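Local atomic coordinates of putative oxidoreductase (Gluconobacter oxydans, PDB entry 3WJ7), a protein that probably works as a nicotinamide-dependent reductase of the short-chain dehydrogenase/reductase (SDR) family, perhaps acting on aldehydes. Residues S126-G131 with L156-A161; Q163-L168 with A176-P181; I332-F335 with G339-K342. All coordinates share one frame; numbering follows the deposited sequence.

In the fold
From the N terminus, the chain first builds parallel strands of a Rossmann-type sheet. Contact 1 then closes the long loop between strand 120-124 and helix 153-172 by laying 126-131 against the early turns of that helix. Contact 2 follows on the same helix: its later turns pack on strand 176-185, which follows after a short connection. The two are in series and neither nests in the other, yet they touch, with a probable hydrogen bond from V127 N to P181 O. Contact 3 comes last and folds the C-terminal tail back on helix 324-337; it touches neither of the others, its centre about 31 Å from that of contact 1 and about 35 Å from that of contact 2.

Contact 1. Residues S126-G131 with L156-A161; sequences SVAALG and LSKYRA
A129 sits directly against the backbone of helix 153-172, and its methyl group makes the tight part of this contact. CB of A129 rests on K158 O at 3.7 Å, and with the alanine methyl lying against the helix backbone the CA atoms of A129 and Y159 approach to 4.1 Å. From the other end of the same residue, A129 O meets CD1 of Y159 at 3.7 Å, lying at the edge of the phenol ring and in its plane. The Y159 ring reaches this carbonyl because CG is anti to the backbone N (chi1 172°). No hydrogen bond joins the segments. The short 3-10 turn 127-129 rests on its own backbone bonds, A129 N to S126 O and L130 N to V127 O; an ST turn adds to them at its start, A128 N donating to S126 OG at 2.8 Å, nearly straight at 172°.

Packing slackens toward the K158 side chain. Its CB is 4.4 Å from A128 CB, and the chain then bends at chi2 (-66°) and carries the amine away from the loop, to a place where the side chain is about 5 Å from a bound mercury ion. Y154 and K158 have the spacing of the YxxxK motif of SDR enzymes, and Y154 also touches S126 and A128, consistent with this corner belonging to the active site. On another flank of the helix, partly exposed R160 forms salt bridges with E147 and with D94 of the second subunit. Around the pair, L156 leans on M99 of helix 95-115, and L130 packs on K239 and I241 of strand 239-248.

Contact 2. Residues Q163-L168 with A176-P181; sequences QEVLRL and AIIVNP
V165 and L166, consecutive residues of helix 153-172, both reach the end of the I178 side chain on strand 176-185. The closest approach is between L166 CD2 and I178 CD1, 3.6 Å, and L166 CG is 4.0 Å from the same methyl. The L166 side chain lies roughly perpendicular to that of I178. L166 leaves the helix flank with CG anti to its carbonyl carbon; at chi2 (162°) CD1 continues the chain outward, and CD2 is the branch that does the touching. I178 is extended beyond its first torsion, with chi2 at 175°, so that CD1 is carried well out from the strand toward the helix.

V165 uses a single branch. With CG1 anti to the backbone N (chi1 175°), this methyl lies 4.1 Å from I178 CD1 and 4.2 Å from A176 CB, bridging two strand residues of the same face. The side chains of V165 and I178 overlap flank to flank, running opposite ways, rather than meeting end on. The interface is entirely apolar, without a hydrogen bond between the segments.

Strand 120-124, helix 153-172 and strand 176-185 form a beta-alpha-beta crossover of the Rossmann-type fold, its two strands parallel neighbours in the sheet; here the helix meets the second of them. The axes of the two short segments run roughly antiparallel, 9.5 Å apart at closest approach. Side chains alternate along the strand: A176 and I178 face this helix, while I177 points away and packs on A230 of helix 220-233. Backbone hydrogen bonds of I177 with I121 and Y123 tie the strand to strand 120-124, whose Y123 also touches V165. Farther round the helix, L168 packs on M110 and L111 of helix 95-115.

Contact 3. Residues I332-F335 with G339-K342; sequences IAWF and GRMK
At the C-terminal end of helix 324-337 the chain folds back, bringing R340 and M341 onto F335 of the last turns. The polar link is a backbone hydrogen bond from R340 N to F335 O, 2.8 Å long with an N-H...O angle of 143°. The same carbonyl oxygen is approached by the side chains that follow: R340 CB lies 3.5 Å from F335 O, and M341 CG lies 3.8 Å from it.

This is a Schellman motif. G339 is the C-prime residue, and its positive phi (85°) turns the backbone out of the helical path so that R340 N can meet a carbonyl five residues earlier. Beyond the turn, the two side chains pack around F335. R340 CB is 3.8 Å from F335 CD1, approaching the ring obliquely, and CG follows at 3.9 Å from that ring atom. M341 comes alongside the root of F335, its CG 4.1 Å from F335 CB and its SD also close to that atom.

The R340 chain bends at its second torsion, then extends along W334 in the same direction. The contact there is loose: NH2 stands at the edge of the indole, 4.2 Å from W334 CH2, while CH2 in turn lies over one face of the guanidinium. The two planes are 79° apart, so the groups do not stack. What holds the arginine's polar end is a hydrogen bond from NH1 to I190 O. Toward the protein, F335 and R340 both touch L200, and M341 touches A203, on helix 194-203.

Contact 1. Residues S126-G131 with L156-A161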
loop_
_atom_site.group_PDB
_atom_site.type_symbol
_atom_site.label_atom_id
_atom_site.label_comp_id
_atom_site.label_asym_id
_atom_site.label_seq_id
_atom_site.Cartn_x
_atom_site.Cartn_y
_atom_site.Cartn_z
ATOM N N SER A 126 3.150 17.067 -14.549
ATOM C CA SER A 126 2.578 16.282 -15.635
ATOM C C SER A 126 1.130 16.586 -15.749
ATOM O O SER A 126 0.522 17.078 -14.786
ATOM C CB SER A 126 2.799 14.789 -15.381
ATOM O OG SER A 126 1.797 14.007 -15.985
ATOM N N VAL A 127 0.550 16.302 -16.915
ATOM C CA VAL A 127 -0.907 16.443 -17.008
ATOM C C VAL A 127 -1.632 15.532 -15.999
ATOM O O VAL A 127 -2.814 15.781 -15.692
ATOM C CB VAL A 127 -1.468 16.222 -18.423
ATOM C CG1 VAL A 127 -0.958 17.302 -19.351
ATOM C CG2 VAL A 127 -1.165 14.810 -18.943
ATOM N N ALA A 128 -0.944 14.502 -15.469
ATOM C CA ALA A 128 -1.603 13.613 -14.496
ATOM C C ALA A 128 -1.963 14.347 -13.201
ATOM O O ALA A 128 -2.867 13.964 -12.503
ATOM C CB ALA A 128 -0.771 12.383 -14.239
ATOM N N ALA A 129 -1.251 15.413 -12.896
ATOM C CA ALA A 129 -1.602 16.300 -11.791
ATOM C C ALA A 129 -2.784 17.227 -12.054
ATOM O O ALA A 129 -3.198 17.962 -11.135
ATOM C CB ALA A 129 -0.387 17.130 -11.388
ATOM N N LEU A 130 -3.318 17.243 -13.279
ATOM C CA LEU A 130 -4.291 18.290 -13.635
ATOM C C LEU A 130 -5.734 17.780 -13.647
ATOM O O LEU A 130 -5.962 16.588 -13.462
ATOM C CB LEU A 130 -3.963 18.905 -14.980
ATOM C CG LEU A 130 -2.601 19.573 -15.157
ATOM C CD1 LEU A 130 -2.601 20.338 -16.451
ATOM C CD2 LEU A 130 -2.238 20.503 -14.050
ATOM N N GLY A 131 -6.703 18.684 -13.847
ATOM C CA GLY A 131 -8.130 18.321 -13.822
ATOM C C GLY A 131 -8.616 17.848 -15.180
ATOM O O GLY A 131 -7.941 18.066 -16.170
ATOM N N LEU A 156 -2.026 10.258 -8.257
ATOM C CA LEU A 156 -2.107 10.831 -6.893
ATOM C C LEU A 156 -0.776 11.363 -6.460
ATOM O O LEU A 156 -0.672 12.469 -5.892
ATOM C CB LEU A 156 -2.555 9.799 -5.867
ATOM C CG LEU A 156 -2.972 10.381 -4.515
ATOM C CD1 LEU A 156 -4.056 11.428 -4.682
ATOM C CD2 LEU A 156 -3.428 9.335 -3.506
ATOM N N SER A 157 0.247 10.584 -6.768
ATOM C CA SER A 157 1.604 10.998 -6.540
ATOM C C SER A 157 1.959 12.295 -7.334
ATOM O O SER A 157 2.620 13.232 -6.822
ATOM C CB SER A 157 2.501 9.881 -6.993
ATOM O OG SER A 157 3.727 10.013 -6.343
ATOM N N LYS A 158 1.549 12.368 -8.599
ATOM C CA LYS A 158 1.932 13.567 -9.341
ATOM C C LYS A 158 1.142 14.731 -8.767
ATOM O O LYS A 158 1.691 15.807 -8.601
ATOM C CB LYS A 158 1.755 13.420 -10.844
ATOM C CG LYS A 158 2.697 12.430 -11.492
ATOM C CD LYS A 158 4.138 12.913 -11.402
ATOM C CE LYS A 158 5.101 11.857 -11.949
ATOM N NZ LYS A 158 6.539 12.228 -11.761
ATOM N N TYR A 159 -0.119 14.488 -8.401
ATOM C CA TYR A 159 -0.967 15.527 -7.851
ATOM C C TYR A 159 -0.378 16.045 -6.526
ATOM O O TYR A 159 -0.129 17.244 -6.411
ATOM C CB TYR A 159 -2.417 15.043 -7.669
ATOM C CG TYR A 159 -3.296 15.997 -6.926
ATOM C CD1 TYR A 159 -3.883 17.082 -7.589
ATOM C CD2 TYR A 159 -3.508 15.851 -5.556
ATOM C CE1 TYR A 159 -4.702 17.985 -6.920
ATOM C CE2 TYR A 159 -4.319 16.730 -4.854
ATOM C CZ TYR A 159 -4.921 17.795 -5.538
ATOM O OH TYR A 159 -5.700 18.708 -4.863
ATOM N N ARG A 160 -0.097 15.162 -5.568
ATOM C CA ARG A 160 0.418 15.612 -4.298
ATOM C C ARG A 160 1.719 16.380 -4.420
ATOM O O ARG A 160 1.925 17.437 -3.740
ATOM C CB ARG A 160 0.596 14.454 -3.318
ATOM C CG ARG A 160 -0.737 13.900 -2.881
ATOM C CD ARG A 160 -0.603 13.065 -1.637
ATOM N NE ARG A 160 -1.948 12.825 -1.130
ATOM C CZ ARG A 160 -2.349 11.666 -0.615
ATOM N NH1 ARG A 160 -1.514 10.634 -0.550
ATOM N NH2 ARG A 160 -3.580 11.538 -0.153
ATOM N N ALA A 161 2.599 15.881 -5.287
ATOM C CA ALA A 161 3.901 16.540 -5.487
ATOM C C ALA A 161 3.695 17.941 -6.070
ATOM O O ALA A 161 4.261 18.943 -5.560
ATOM C CB ALA A 161 4.810 15.706 -6.378
#

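Contact 2. Residues Q163-L168 with A176-P181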
loop_
_atom_site.group_PDB
_atom_site.type_symbol
_atom_site.label_atom_id
_atom_site.label_comp_id
_atom_site.label_asym_id
_atom_site.label_seq_id
_atom_site.Cartn_x
_atom_site.Cartn_y
_atom_site.Cartn_z
ATOM N N GLN A 163 1.104 19.760 -5.718
ATOM C CA GLN A 163 0.514 20.625 -4.672
ATOM C C GLN A 163 1.585 21.113 -3.716
ATOM O O GLN A 163 1.531 22.257 -3.284
ATOM C CB GLN A 163 -0.626 19.966 -3.895
ATOM C CG GLN A 163 -1.910 19.774 -4.704
ATOM C CD GLN A 163 -2.463 21.075 -5.278
ATOM O OE1 GLN A 163 -2.559 21.236 -6.484
ATOM N NE2 GLN A 163 -2.821 22.011 -4.405
ATOM N N GLU A 164 2.569 20.263 -3.418
ATOM C CA GLU A 164 3.682 20.677 -2.597
ATOM C C GLU A 164 4.436 21.865 -3.191
ATOM O O GLU A 164 4.747 22.822 -2.500
ATOM C CB GLU A 164 4.655 19.529 -2.381
ATOM C CG GLU A 164 4.455 18.807 -1.078
ATOM C CD GLU A 164 5.246 19.411 0.095
ATOM O OE1 GLU A 164 5.243 20.665 0.320
ATOM O OE2 GLU A 164 5.870 18.592 0.827
ATOM N N VAL A 165 4.763 21.782 -4.474
ATOM C CA VAL A 165 5.458 22.860 -5.106
ATOM C C VAL A 165 4.599 24.132 -4.998
ATOM O O VAL A 165 5.115 25.189 -4.592
ATOM C CB VAL A 165 5.848 22.504 -6.548
ATOM C CG1 VAL A 165 6.481 23.711 -7.218
ATOM C CG2 VAL A 165 6.818 21.329 -6.569
ATOM N N LEU A 166 3.303 24.050 -5.327
ATOM C CA LEU A 166 2.446 25.260 -5.211
ATOM C C LEU A 166 2.405 25.834 -3.778
ATOM O O LEU A 166 2.251 27.058 -3.611
ATOM C CB LEU A 166 1.015 25.069 -5.765
ATOM C CG LEU A 166 0.991 24.760 -7.259
ATOM C CD1 LEU A 166 -0.337 24.164 -7.690
ATOM C CD2 LEU A 166 1.328 25.967 -8.108
ATOM N N ARG A 167 2.558 24.976 -2.764
ATOM C CA ARG A 167 2.517 25.438 -1.375
ATOM C C ARG A 167 3.811 26.217 -1.130
ATOM O O ARG A 167 3.786 27.359 -0.685
ATOM C CB ARG A 167 2.321 24.254 -0.392
ATOM C CG ARG A 167 1.904 24.606 1.052
ATOM C CD ARG A 167 2.221 23.547 2.138
ATOM N NE ARG A 167 3.367 22.670 1.845
ATOM C CZ ARG A 167 4.623 22.768 2.320
ATOM N NH1 ARG A 167 5.022 23.740 3.175
ATOM N NH2 ARG A 167 5.504 21.860 1.905
ATOM N N LEU A 168 4.940 25.635 -1.522
ATOM C CA LEU A 168 6.218 26.310 -1.378
ATOM C C LEU A 168 6.343 27.564 -2.214
ATOM O O LEU A 168 7.041 28.483 -1.824
ATOM C CB LEU A 168 7.375 25.352 -1.664
ATOM C CG LEU A 168 7.490 24.161 -0.704
ATOM C CD1 LEU A 168 8.417 23.103 -1.272
ATOM C CD2 LEU A 168 8.002 24.604 0.658
ATOM N N ALA A 176 9.788 29.014 -8.441
ATOM C CA ALA A 176 9.520 27.882 -9.353
ATOM C C ALA A 176 8.468 28.175 -10.421
ATOM O O ALA A 176 7.452 28.866 -10.177
ATOM C CB ALA A 176 9.151 26.615 -8.568
ATOM N N ILE A 177 8.749 27.664 -11.610
ATOM C CA ILE A 177 7.836 27.670 -12.727
ATOM C C ILE A 177 7.526 26.207 -12.994
ATOM O O ILE A 177 8.448 25.382 -13.035
ATOM C CB ILE A 177 8.557 28.244 -13.950
ATOM C CG1 ILE A 177 8.826 29.743 -13.757
ATOM C CG2 ILE A 177 7.835 27.874 -15.237
ATOM C CD1 ILE A 177 9.806 30.391 -14.745
ATOM N N ILE A 178 6.242 25.883 -13.189
ATOM C CA ILE A 178 5.796 24.506 -13.427
ATOM C C ILE A 178 5.396 24.214 -14.877
ATOM O O ILE A 178 4.618 24.938 -15.515
ATOM C CB ILE A 178 4.589 24.132 -12.550
ATOM C CG1 ILE A 178 4.878 24.466 -11.097
ATOM C CG2 ILE A 178 4.187 22.649 -12.756
ATOM C CD1 ILE A 178 3.687 24.229 -10.174
ATOM N N VAL A 179 5.847 23.054 -15.323
ATOM C CA VAL A 179 5.608 22.517 -16.629
ATOM C C VAL A 179 4.858 21.163 -16.423
ATOM O O VAL A 179 5.131 20.410 -15.470
ATOM C CB VAL A 179 7.013 22.457 -17.244
ATOM C CG1 VAL A 179 7.381 21.150 -17.895
ATOM C CG2 VAL A 179 7.305 23.710 -18.092
ATOM N N ASN A 180 3.873 20.899 -17.270
ATOM C CA ASN A 180 3.042 19.709 -17.246
ATOM C C ASN A 180 3.064 19.038 -18.647
ATOM O O ASN A 180 2.195 19.276 -19.478
ATOM C CB ASN A 180 1.600 20.087 -16.887
ATOM C CG ASN A 180 1.475 20.809 -15.539
ATOM O OD1 ASN A 180 1.071 20.200 -14.533
ATOM N ND2 ASN A 180 1.788 22.104 -15.511
ATOM N N PRO A 181 4.068 18.211 -18.931
ATOM C CA PRO A 181 4.095 17.442 -20.180
ATOM C C PRO A 181 2.925 16.449 -20.259
ATOM O O PRO A 181 2.451 15.989 -19.230
ATOM C CB PRO A 181 5.373 16.623 -20.065
ATOM C CG PRO A 181 6.150 17.206 -18.924
ATOM C CD PRO A 181 5.159 17.843 -18.018
#

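Contact 3. Residues I332-F335 with G339-K342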
loop_
_atom_site.group_PDB
_atom_site.type_symbol
_atom_site.label_atom_id
_atom_site.label_comp_id
_atom_site.label_asym_id
_atom_site.label_seq_id
_atom_site.Cartn_x
_atom_site.Cartn_y
_atom_site.Cartn_z
ATOM N N ILE A 332 9.443 4.639 -33.807
ATOM C CA ILE A 332 9.542 3.381 -34.565
ATOM C C ILE A 332 10.859 3.299 -35.334
ATOM O O ILE A 332 11.510 2.259 -35.307
ATOM C CB ILE A 332 8.353 3.165 -35.510
ATOM C CG1 ILE A 332 7.127 2.775 -34.711
ATOM C CG2 ILE A 332 8.664 2.105 -36.562
ATOM C CD1 ILE A 332 5.843 3.276 -35.313
ATOM N N ALA A 333 11.301 4.378 -35.957
ATOM C CA ALA A 333 12.555 4.266 -36.716
ATOM C C ALA A 333 13.675 3.892 -35.741
ATOM O O ALA A 333 14.524 3.032 -36.014
ATOM C CB ALA A 333 12.898 5.551 -37.487
ATOM N N TRP A 334 13.659 4.523 -34.584
ATOM C CA TRP A 334 14.647 4.212 -33.581
ATOM C C TRP A 334 14.520 2.746 -33.098
ATOM O O TRP A 334 15.520 2.015 -33.048
ATOM C CB TRP A 334 14.544 5.185 -32.443
ATOM C CG TRP A 334 15.697 5.145 -31.587
ATOM C CD1 TRP A 334 16.848 5.911 -31.686
ATOM C CD2 TRP A 334 15.877 4.296 -30.463
ATOM N NE1 TRP A 334 17.715 5.581 -30.684
ATOM C CE2 TRP A 334 17.147 4.598 -29.912
ATOM C CE3 TRP A 334 15.096 3.299 -29.868
ATOM C CZ2 TRP A 334 17.643 3.939 -28.784
ATOM C CZ3 TRP A 334 15.584 2.657 -28.748
ATOM C CH2 TRP A 334 16.842 2.977 -28.214
ATOM N N PHE A 335 13.310 2.293 -32.773
ATOM C CA PHE A 335 13.154 0.894 -32.371
ATOM C C PHE A 335 13.681 -0.132 -33.410
ATOM O O PHE A 335 14.210 -1.174 -33.016
ATOM C CB PHE A 335 11.695 0.560 -32.038
ATOM C CG PHE A 335 11.171 1.242 -30.811
ATOM C CD1 PHE A 335 11.895 1.242 -29.619
ATOM C CD2 PHE A 335 9.917 1.833 -30.826
ATOM C CE1 PHE A 335 11.382 1.836 -28.490
ATOM C CE2 PHE A 335 9.408 2.468 -29.695
ATOM C CZ PHE A 335 10.137 2.457 -28.526
ATOM N N GLY A 339 17.189 -2.687 -32.769
ATOM C CA GLY A 339 16.935 -4.087 -32.585
ATOM C C GLY A 339 15.690 -4.395 -31.804
ATOM O O GLY A 339 15.426 -5.564 -31.515
ATOM N N ARG A 340 14.903 -3.382 -31.458
ATOM C CA ARG A 340 13.841 -3.605 -30.476
ATOM C C ARG A 340 12.674 -4.388 -31.024
ATOM O O ARG A 340 11.855 -4.886 -30.270
ATOM C CB ARG A 340 13.359 -2.304 -29.848
ATOM C CG ARG A 340 14.411 -1.612 -29.018
ATOM C CD ARG A 340 15.132 -2.590 -28.103
ATOM N NE ARG A 340 16.239 -1.912 -27.452
ATOM C CZ ARG A 340 16.091 -1.075 -26.428
ATOM N NH1 ARG A 340 14.873 -0.822 -25.936
ATOM N NH2 ARG A 340 17.160 -0.481 -25.901
ATOM N N MET A 341 12.607 -4.514 -32.340
ATOM C CA MET A 341 11.529 -5.283 -32.957
ATOM C C MET A 341 11.884 -6.779 -33.180
ATOM O O MET A 341 11.480 -7.387 -34.164
ATOM C CB MET A 341 11.063 -4.530 -34.200
ATOM C CG MET A 341 10.966 -3.052 -33.859
ATOM S SD MET A 341 9.867 -1.988 -34.785
ATOM C CE MET A 341 8.868 -3.168 -35.712
ATOM N N LYS A 342 12.629 -7.341 -32.218
ATOM C CA LYS A 342 13.174 -8.714 -32.211
ATOM C C LYS A 342 13.961 -8.964 -30.909
ATOM O O LYS A 342 13.427 -8.856 -29.795
ATOM C CB LYS A 342 14.106 -8.963 -33.403
ATOM C CG LYS A 342 13.547 -9.880 -34.487
ATOM C CD LYS A 342 14.668 -10.500 -35.327
ATOM C CE LYS A 342 15.389 -9.446 -36.164
ATOM N NZ LYS A 342 16.819 -9.775 -36.428
#